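PDB 4OVD: peptidoglycan glycosyltransferase from Atopobium parvulum, which belongs to the penicillin-binding protein family and carries a dimerisation domain together with a penicillin-binding domain. Local coordinates for residues D224-K229 with A554-I559; K229-Q234 with S547-D552; G248-M253 with A262-P267. One frame throughout, in Å; residues are numbered along the deposited sequence.

Contact 1. Residues D224-K229 with A554-I559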
loop_
_atom_site.group_PDB
_atom_site.type_symbol
_atom_site.label_atom_id
_atom_site.label_comp_id
_atom_site.label_asym_id
_atom_site.label_seq_id
_atom_site.Cartn_x
_atom_site.Cartn_y
_atom_site.Cartn_z
ATOM N N ASP A 224 -2.086 0.823 15.622
ATOM C CA ASP A 224 -1.383 0.686 16.914
ATOM C C ASP A 224 -0.645 1.995 16.989
ATOM O O ASP A 224 0.269 2.284 16.229
ATOM C CB ASP A 224 -0.430 -0.492 16.977
ATOM C CG ASP A 224 0.278 -0.592 18.350
ATOM O OD1 ASP A 224 0.886 0.433 18.742
ATOM O OD2 ASP A 224 0.267 -1.682 19.006
ATOM N N ILE A 225 -1.080 2.831 17.895
ATOM C CA ILE A 225 -0.563 4.197 17.933
ATOM C C ILE A 225 0.912 4.304 18.154
ATOM O O ILE A 225 1.542 5.193 17.604
ATOM C CB ILE A 225 -1.345 5.059 18.941
ATOM C CG1 ILE A 225 -1.132 6.561 18.669
ATOM C CG2 ILE A 225 -1.061 4.600 20.362
ATOM C CD1 ILE A 225 -1.695 7.001 17.350
ATOM N N GLU A 226 1.475 3.415 18.952
ATOM C CA GLU A 226 2.934 3.452 19.151
ATOM C C GLU A 226 3.684 3.051 17.854
ATOM O O GLU A 226 4.741 3.580 17.523
ATOM C CB GLU A 226 3.341 2.543 20.321
ATOM C CG GLU A 226 4.524 3.101 21.079
ATOM C CD GLU A 226 4.220 4.438 21.753
ATOM O OE1 GLU A 226 3.061 4.683 22.186
ATOM O OE2 GLU A 226 5.156 5.259 21.873
ATOM N N LEU A 227 3.102 2.138 17.082
ATOM C CA LEU A 227 3.701 1.741 15.816
ATOM C C LEU A 227 3.520 2.855 14.787
ATOM O O LEU A 227 4.320 3.051 13.890
ATOM C CB LEU A 227 3.069 0.450 15.331
ATOM C CG LEU A 227 3.845 -0.115 14.168
ATOM C CD1 LEU A 227 5.304 -0.299 14.587
ATOM C CD2 LEU A 227 3.182 -1.422 13.762
ATOM N N GLN A 228 2.489 3.634 14.960
ATOM C CA GLN A 228 2.237 4.734 14.053
ATOM C C GLN A 228 3.300 5.769 14.256
ATOM O O GLN A 228 3.803 6.340 13.319
ATOM C CB GLN A 228 0.835 5.305 14.306
ATOM C CG GLN A 228 0.495 6.476 13.439
ATOM C CD GLN A 228 0.405 6.109 12.000
ATOM O OE1 GLN A 228 0.114 4.944 11.647
ATOM N NE2 GLN A 228 0.639 7.094 11.133
ATOM N N LYS A 229 3.703 5.971 15.494
ATOM C CA LYS A 229 4.729 6.968 15.791
ATOM C C LYS A 229 6.078 6.617 15.190
ATOM O O LYS A 229 6.819 7.467 14.711
ATOM C CB LYS A 229 4.840 7.076 17.314
ATOM C CG LYS A 229 5.853 8.068 17.826
ATOM C CD LYS A 229 5.965 7.905 19.343
ATOM C CE LYS A 229 6.929 8.901 19.948
ATOM N NZ LYS A 229 6.382 10.269 19.717
ATOM N N ALA A 554 7.133 -6.088 14.148
ATOM C CA ALA A 554 7.063 -7.449 14.688
ATOM C C ALA A 554 7.287 -7.527 16.202
ATOM O O ALA A 554 6.672 -8.346 16.880
ATOM C CB ALA A 554 8.058 -8.337 13.976
ATOM N N THR A 555 8.136 -6.683 16.768
ATOM C CA THR A 555 8.342 -6.805 18.203
ATOM C C THR A 555 7.029 -6.301 18.860
ATOM O O THR A 555 6.372 -7.007 19.623
ATOM C CB THR A 555 9.563 -6.011 18.727
ATOM O OG1 THR A 555 9.239 -4.623 18.854
ATOM C CG2 THR A 555 10.777 -6.183 17.835
ATOM N N ARG A 556 6.642 -5.080 18.522
ATOM C CA ARG A 556 5.430 -4.482 19.016
ATOM C C ARG A 556 4.232 -5.424 18.929
ATOM O O ARG A 556 3.354 -5.361 19.760
ATOM C CB ARG A 556 5.128 -3.214 18.211
ATOM C CG ARG A 556 3.980 -2.358 18.722
ATOM C CD ARG A 556 4.321 -1.637 20.028
ATOM N NE ARG A 556 3.206 -0.777 20.441
ATOM C CZ ARG A 556 2.361 -1.013 21.445
ATOM N NH1 ARG A 556 2.503 -2.057 22.245
ATOM N NH2 ARG A 556 1.378 -0.159 21.684
ATOM N N LEU A 557 4.172 -6.283 17.921
ATOM C CA LEU A 557 3.033 -7.176 17.805
ATOM C C LEU A 557 3.346 -8.571 18.352
ATOM O O LEU A 557 4.370 -8.782 19.032
ATOM C CB LEU A 557 2.567 -7.226 16.356
ATOM C CG LEU A 557 2.219 -5.885 15.703
ATOM C CD1 LEU A 557 1.930 -6.093 14.231
ATOM C CD2 LEU A 557 1.051 -5.196 16.380
ATOM N N ASN A 558 2.479 -9.534 18.053
ATOM C CA ASN A 558 2.680 -10.917 18.569
ATOM C C ASN A 558 4.017 -11.575 18.187
ATOM O O ASN A 558 4.653 -12.204 18.996
ATOM C CB ASN A 558 1.595 -11.889 18.021
ATOM C CG ASN A 558 0.161 -11.401 18.216
ATOM O OD1 ASN A 558 -0.723 -11.777 17.446
ATOM N ND2 ASN A 558 -0.076 -10.562 19.222
ATOM N N ILE A 559 4.415 -11.323 16.943
ATOM C CA ILE A 559 5.523 -11.972 16.191
ATOM C C ILE A 559 6.891 -11.961 16.890
ATOM O O ILE A 559 7.640 -10.990 16.822
ATOM C CB ILE A 559 5.521 -11.414 14.752
ATOM C CG1 ILE A 559 4.093 -11.067 14.320
ATOM C CG2 ILE A 559 6.153 -12.402 13.781
ATOM C CD1 ILE A 559 3.091 -12.194 14.519
#
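The guanidinium of R556 receives the carboxylate of D224 over one face, with OD2 lying 3.1 Å above the plane and displaced toward the rim. At the edge of the same group, near its plane, lies the backbone N of L227, while CB of E226 approaches NE obliquely at 3.3 Å. Carboxylate and guanidinium stand almost perpendicular, 87° apart, so this is not the flat, two-pronged pairing of acid and arginine. The salt bridge runs instead from D224 OD1 to R556 NH2 at 3.0 Å. The arginine reaches it through a bend at chi2 (71°).

D224 illustrates how one carboxylate can serve both a helix start and an arginine from the end of another helix. It is the N-cap of helix 225-242: CG stands anti to the backbone N (chi1 -180°), which brings OD1 back over the first turn to accept from L227 N at 3.3 Å and, weakly, from E226 N. The amide of L227 meets OD1 from above the carboxylate plane. Helix start and arginine together would be expected to favour the charged acid, whose OD2 also takes a weak bond from N66.

The bridge thus joins the N-terminus of helix 225-242 to the C-terminal end of helix 542-556. Next to the bridge, L227 packs on F549 and A553, and both L227 and L557 touch Y261 of strand 260-266.

Contact 2. Residues K229-Q234 with S547-D552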
loop_
_atom_site.group_PDB
_atom_site.type_symbol
_atom_site.label_atom_id
_atom_site.label_comp_id
_atom_site.label_asym_id
_atom_site.label_seq_id
_atom_site.Cartn_x
_atom_site.Cartn_y
_atom_site.Cartn_z
ATOM N N LYS A 229 3.703 5.971 15.494
ATOM C CA LYS A 229 4.729 6.968 15.791
ATOM C C LYS A 229 6.078 6.617 15.190
ATOM O O LYS A 229 6.819 7.467 14.711
ATOM C CB LYS A 229 4.840 7.076 17.314
ATOM C CG LYS A 229 5.853 8.068 17.826
ATOM C CD LYS A 229 5.965 7.905 19.343
ATOM C CE LYS A 229 6.929 8.901 19.948
ATOM N NZ LYS A 229 6.382 10.269 19.717
ATOM N N LYS A 230 6.440 5.356 15.304
ATOM C CA LYS A 230 7.668 4.849 14.697
ATOM C C LYS A 230 7.585 4.958 13.191
ATOM O O LYS A 230 8.562 5.324 12.553
ATOM C CB LYS A 230 7.872 3.385 15.036
ATOM C CG LYS A 230 8.121 3.099 16.507
ATOM C CD LYS A 230 8.275 1.599 16.722
ATOM C CE LYS A 230 8.443 1.276 18.182
ATOM N NZ LYS A 230 9.668 1.969 18.630
ATOM N N ALA A 231 6.447 4.581 12.602
ATOM C CA ALA A 231 6.304 4.681 11.155
ATOM C C ALA A 231 6.592 6.103 10.699
ATOM O O ALA A 231 7.330 6.331 9.729
ATOM C CB ALA A 231 4.917 4.272 10.711
ATOM N N GLU A 232 6.053 7.071 11.438
ATOM C CA GLU A 232 6.239 8.467 11.070
ATOM C C GLU A 232 7.646 8.938 11.216
ATOM O O GLU A 232 8.179 9.624 10.355
ATOM C CB GLU A 232 5.285 9.343 11.880
ATOM C CG GLU A 232 3.830 9.028 11.525
ATOM C CD GLU A 232 2.813 9.927 12.209
ATOM O OE1 GLU A 232 3.257 10.811 12.987
ATOM O OE2 GLU A 232 1.581 9.759 11.939
ATOM N N GLU A 233 8.288 8.566 12.307
ATOM C CA GLU A 233 9.628 9.031 12.507
ATOM C C GLU A 233 10.608 8.357 11.580
ATOM O O GLU A 233 11.518 9.013 11.039
ATOM C CB GLU A 233 10.005 8.953 13.991
ATOM C CG GLU A 233 10.110 7.568 14.618
ATOM C CD GLU A 233 10.082 7.602 16.160
ATOM O OE1 GLU A 233 9.562 8.580 16.736
ATOM O OE2 GLU A 233 10.517 6.630 16.803
ATOM N N GLN A 234 10.415 7.058 11.338
ATOM C CA GLN A 234 11.273 6.332 10.407
ATOM C C GLN A 234 11.097 6.798 8.966
ATOM O O GLN A 234 12.070 6.992 8.248
ATOM C CB GLN A 234 11.128 4.822 10.588
ATOM C CG GLN A 234 11.731 4.427 11.937
ATOM C CD GLN A 234 11.682 2.966 12.252
ATOM O OE1 GLN A 234 12.037 2.148 11.427
ATOM N NE2 GLN A 234 11.270 2.629 13.485
ATOM N N SER A 547 13.734 -3.247 6.862
ATOM C CA SER A 547 14.330 -4.125 7.866
ATOM C C SER A 547 14.170 -3.583 9.265
ATOM O O SER A 547 13.851 -4.340 10.160
ATOM C CB SER A 547 15.815 -4.498 7.610
ATOM O OG SER A 547 16.641 -3.358 7.479
ATOM N N GLN A 548 14.386 -2.286 9.442
ATOM C CA GLN A 548 14.232 -1.650 10.736
ATOM C C GLN A 548 12.761 -1.461 11.135
ATOM O O GLN A 548 12.354 -1.813 12.241
ATOM C CB GLN A 548 14.982 -0.316 10.774
ATOM C CG GLN A 548 14.733 0.506 12.052
ATOM C CD GLN A 548 15.095 -0.165 13.402
ATOM O OE1 GLN A 548 14.751 0.369 14.478
ATOM N NE2 GLN A 548 15.794 -1.294 13.363
ATOM N N PHE A 549 11.914 -0.975 10.235
ATOM C CA PHE A 549 10.577 -0.780 10.640
ATOM C C PHE A 549 9.762 -2.099 10.799
ATOM O O PHE A 549 8.941 -2.261 11.712
ATOM C CB PHE A 549 9.876 0.205 9.698
ATOM C CG PHE A 549 8.467 0.394 10.038
ATOM C CD1 PHE A 549 8.112 1.166 11.121
ATOM C CD2 PHE A 549 7.474 -0.210 9.283
ATOM C CE1 PHE A 549 6.790 1.324 11.477
ATOM C CE2 PHE A 549 6.161 -0.076 9.635
ATOM C CZ PHE A 549 5.813 0.704 10.729
ATOM N N ALA A 550 9.974 -3.040 9.929
ATOM C CA ALA A 550 9.208 -4.287 10.024
ATOM C C ALA A 550 9.576 -5.063 11.301
ATOM O O ALA A 550 8.721 -5.713 11.889
ATOM C CB ALA A 550 9.403 -5.136 8.799
ATOM N N LYS A 551 10.825 -4.917 11.725
ATOM C CA LYS A 551 11.368 -5.523 12.956
ATOM C C LYS A 551 10.601 -4.928 14.113
ATOM O O LYS A 551 9.994 -5.667 14.909
ATOM C CB LYS A 551 12.871 -5.200 13.031
ATOM C CG LYS A 551 13.593 -5.458 14.326
ATOM C CD LYS A 551 13.489 -6.899 14.722
ATOM C CE LYS A 551 14.384 -7.132 15.937
ATOM N NZ LYS A 551 14.166 -8.484 16.499
ATOM N N ASP A 552 10.583 -3.588 14.177
ATOM C CA ASP A 552 9.816 -2.878 15.208
ATOM C C ASP A 552 8.351 -3.228 15.128
ATOM O O ASP A 552 7.708 -3.308 16.137
ATOM C CB ASP A 552 9.930 -1.366 15.062
ATOM C CG ASP A 552 11.331 -0.870 15.307
ATOM O OD1 ASP A 552 12.194 -1.690 15.682
ATOM O OD2 ASP A 552 11.567 0.332 15.093
#
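Q234 and D552 set the pattern here, their flat groups turned almost at right angles (83° between amide and carboxylate). NE2 of Q234 gives its N-H to D552 OD2 at 2.8 Å, with an angle of 149° at the hydrogen; the acceptor lies close to the amide plane and is used on its anti side. The glutamine is extended beyond CG and spans the gap between two nearly antiparallel helix segments, whose axes approach to 10.4 Å.

The other end of the same amide meets a different neighbour. OE1 rests on CG of Q548 at 3.2 Å and lies at the edge of the F549 ring, near its plane. It also approaches the backbone N of F549, but the angle is too poor for a hydrogen bond.

F549 fills the interior side of the interface. With CG anti to the backbone N (chi1 177°), the ring swings toward the opposing helix, and CE1 comes within 3.4 Å of A231 CA and 3.6 Å of A231 CB. The small alanine admits the ring close to the opposing backbone. K230 crosses D552 at about a right angle, laying CD against the aspartate CB at 3.8 Å.

The chemistry is therefore divided: an apolar inner layer of F549 and A231, which continues onto I250 of strand 248-253, and a polar outer layer. There, NZ of K230 stays 4.3 Å from D552 OD2, beyond salt-bridge range, so the lysine probably contributes diffuse electrostatic attraction while the glutamine supplies the directed bond.

Contact 3. Residues G248-M253 with A262-P267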
loop_
_atom_site.group_PDB
_atom_site.type_symbol
_atom_site.label_atom_id
_atom_site.label_comp_id
_atom_site.label_asym_id
_atom_site.label_seq_id
_atom_site.Cartn_x
_atom_site.Cartn_y
_atom_site.Cartn_z
ATOM N N GLY A 248 7.480 10.148 0.634
ATOM C CA GLY A 248 7.281 8.695 0.520
ATOM C C GLY A 248 6.169 8.241 1.409
ATOM O O GLY A 248 5.414 9.051 1.927
ATOM N N SER A 249 6.070 6.937 1.598
ATOM C CA SER A 249 4.986 6.342 2.356
ATOM C C SER A 249 5.456 5.115 3.046
ATOM O O SER A 249 6.416 4.500 2.598
ATOM C CB SER A 249 3.881 5.850 1.423
ATOM O OG SER A 249 3.261 6.974 0.780
ATOM N N ILE A 250 4.709 4.711 4.060
ATOM C CA ILE A 250 5.032 3.501 4.777
ATOM C C ILE A 250 3.754 2.901 5.330
ATOM O O ILE A 250 2.861 3.623 5.731
ATOM C CB ILE A 250 6.125 3.831 5.847
ATOM C CG1 ILE A 250 6.585 2.589 6.569
ATOM C CG2 ILE A 250 5.539 4.737 6.883
ATOM C CD1 ILE A 250 7.836 2.852 7.383
HETATM N N MSE A 251 3.632 1.592 5.363
HETATM C CA MSE A 251 2.424 0.962 5.893
HETATM C C MSE A 251 2.727 -0.408 6.438
HETATM O O MSE A 251 3.563 -1.118 5.883
HETATM C CB MSE A 251 1.363 0.821 4.769
HETATM C CG MSE A 251 0.293 -0.245 5.119
HETATM SE SE MSE A 251 -1.337 -0.228 3.985
HETATM C CE MSE A 251 -1.939 1.635 4.028
ATOM N N ALA A 252 2.092 -0.779 7.538
ATOM C CA ALA A 252 2.241 -2.104 8.092
ATOM C C ALA A 252 0.802 -2.597 8.181
ATOM O O ALA A 252 -0.014 -1.877 8.707
ATOM C CB ALA A 252 2.865 -2.051 9.451
HETATM N N MSE A 253 0.531 -3.828 7.752
HETATM C CA MSE A 253 -0.806 -4.355 7.698
HETATM C C MSE A 253 -0.794 -5.823 7.923
HETATM O O MSE A 253 0.211 -6.451 7.841
HETATM C CB MSE A 253 -1.438 -4.090 6.301
HETATM C CG MSE A 253 -1.321 -5.152 5.128
HETATM SE SE MSE A 253 -2.502 -4.379 3.754
HETATM C CE MSE A 253 -4.114 -5.325 4.292
ATOM N N ALA A 262 -0.362 0.533 10.838
ATOM C CA ALA A 262 0.247 1.871 10.718
ATOM C C ALA A 262 0.357 2.291 9.272
ATOM O O ALA A 262 0.466 1.463 8.397
ATOM C CB ALA A 262 1.615 1.886 11.339
ATOM N N ALA A 263 0.300 3.589 9.015
ATOM C CA ALA A 263 0.425 4.082 7.668
ATOM C C ALA A 263 0.701 5.557 7.663
ATOM O O ALA A 263 0.093 6.337 8.440
ATOM C CB ALA A 263 -0.856 3.770 6.883
ATOM N N ALA A 264 1.602 5.975 6.791
ATOM C CA ALA A 264 1.916 7.391 6.697
ATOM C C ALA A 264 2.543 7.776 5.375
ATOM O O ALA A 264 3.098 6.943 4.690
ATOM C CB ALA A 264 2.838 7.785 7.846
ATOM N N SER A 265 2.380 9.043 5.018
ATOM C CA SER A 265 2.969 9.645 3.853
ATOM C C SER A 265 3.668 10.933 4.303
ATOM O O SER A 265 3.236 11.593 5.198
ATOM C CB SER A 265 1.868 10.003 2.820
ATOM O OG SER A 265 1.412 8.831 2.242
ATOM N N TYR A 266 4.729 11.281 3.628
ATOM C CA TYR A 266 5.508 12.447 3.901
ATOM C C TYR A 266 5.274 13.310 2.689
ATOM O O TYR A 266 5.391 12.804 1.562
ATOM C CB TYR A 266 7.007 12.113 4.040
ATOM C CG TYR A 266 7.862 13.297 4.388
ATOM C CD1 TYR A 266 8.233 14.207 3.422
ATOM C CD2 TYR A 266 8.313 13.515 5.689
ATOM C CE1 TYR A 266 8.992 15.322 3.740
ATOM C CE2 TYR A 266 9.078 14.632 6.008
ATOM C CZ TYR A 266 9.397 15.528 5.032
ATOM O OH TYR A 266 10.173 16.618 5.307
ATOM N N PRO A 267 5.021 14.627 2.892
ATOM C CA PRO A 267 4.972 15.349 4.175
ATOM C C PRO A 267 3.822 15.022 5.083
ATOM O O PRO A 267 2.701 14.714 4.622
ATOM C CB PRO A 267 4.896 16.853 3.776
ATOM C CG PRO A 267 4.802 16.906 2.299
ATOM C CD PRO A 267 5.135 15.533 1.737
#
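Strands 248-253 and 262-266 run antiparallel at 171°, forming a beta hairpin whose hydrogen-bonded pairs G248–Y266, I250–A264 and A252–A262 alternate with the non-hydrogen-bonded pairs S249–S265 and M251–A263. The hairpin belongs to the five-stranded antiparallel sheet of the penicillin-binding domain, in which strand 260-266 is outermost and strand 248-253 goes on to pair with strand 525-532. Its central rung is regular: I250 N donates to A264 O at 2.8 Å and A264 N returns to I250 O at 2.9 Å, both in the carbonyl plane.

The face carrying I250, A252, A262 and A264 looks toward helix 225-242. CG2 of I250 lies 4.2 Å from A264 CB, while the isoleucine side chain rests on A231 and L235 of that helix.

On the reverse face M251, a selenomethionine, bends at chi3 (-52°), and its CE settles 3.7 Å from A263 CB; the residue also touches I419 and I422 of helix 418-429. Beside it, two buried serines meet, S249 OG and S265 OG being hydrogen-bonded at 3.0 Å, with S265 OG further engaged by K285 N.

In the fold
The three contacts show helices packing on a sheet and on each other. Contacts 1 and 2 follow one another along the same helix pair, 225-242 with 542-556, their centres about 9 Å apart; they meet where L227 CD1 touches F549 CE1 at 3.8 Å. Contact 3 supplies the two strands at one edge of the sheet on which these helices pack. F549 bridges from contact 2 by placing CD2 3.6 Å from I250 CD1, with the two contact centres about 10 Å apart. Contact 1, centred about 14 Å from contact 3, reaches it through Q228, whose NE2 lies 2.9 Å from A263 O, a probable hydrogen bond. Contact 3 is also the most buried of the three.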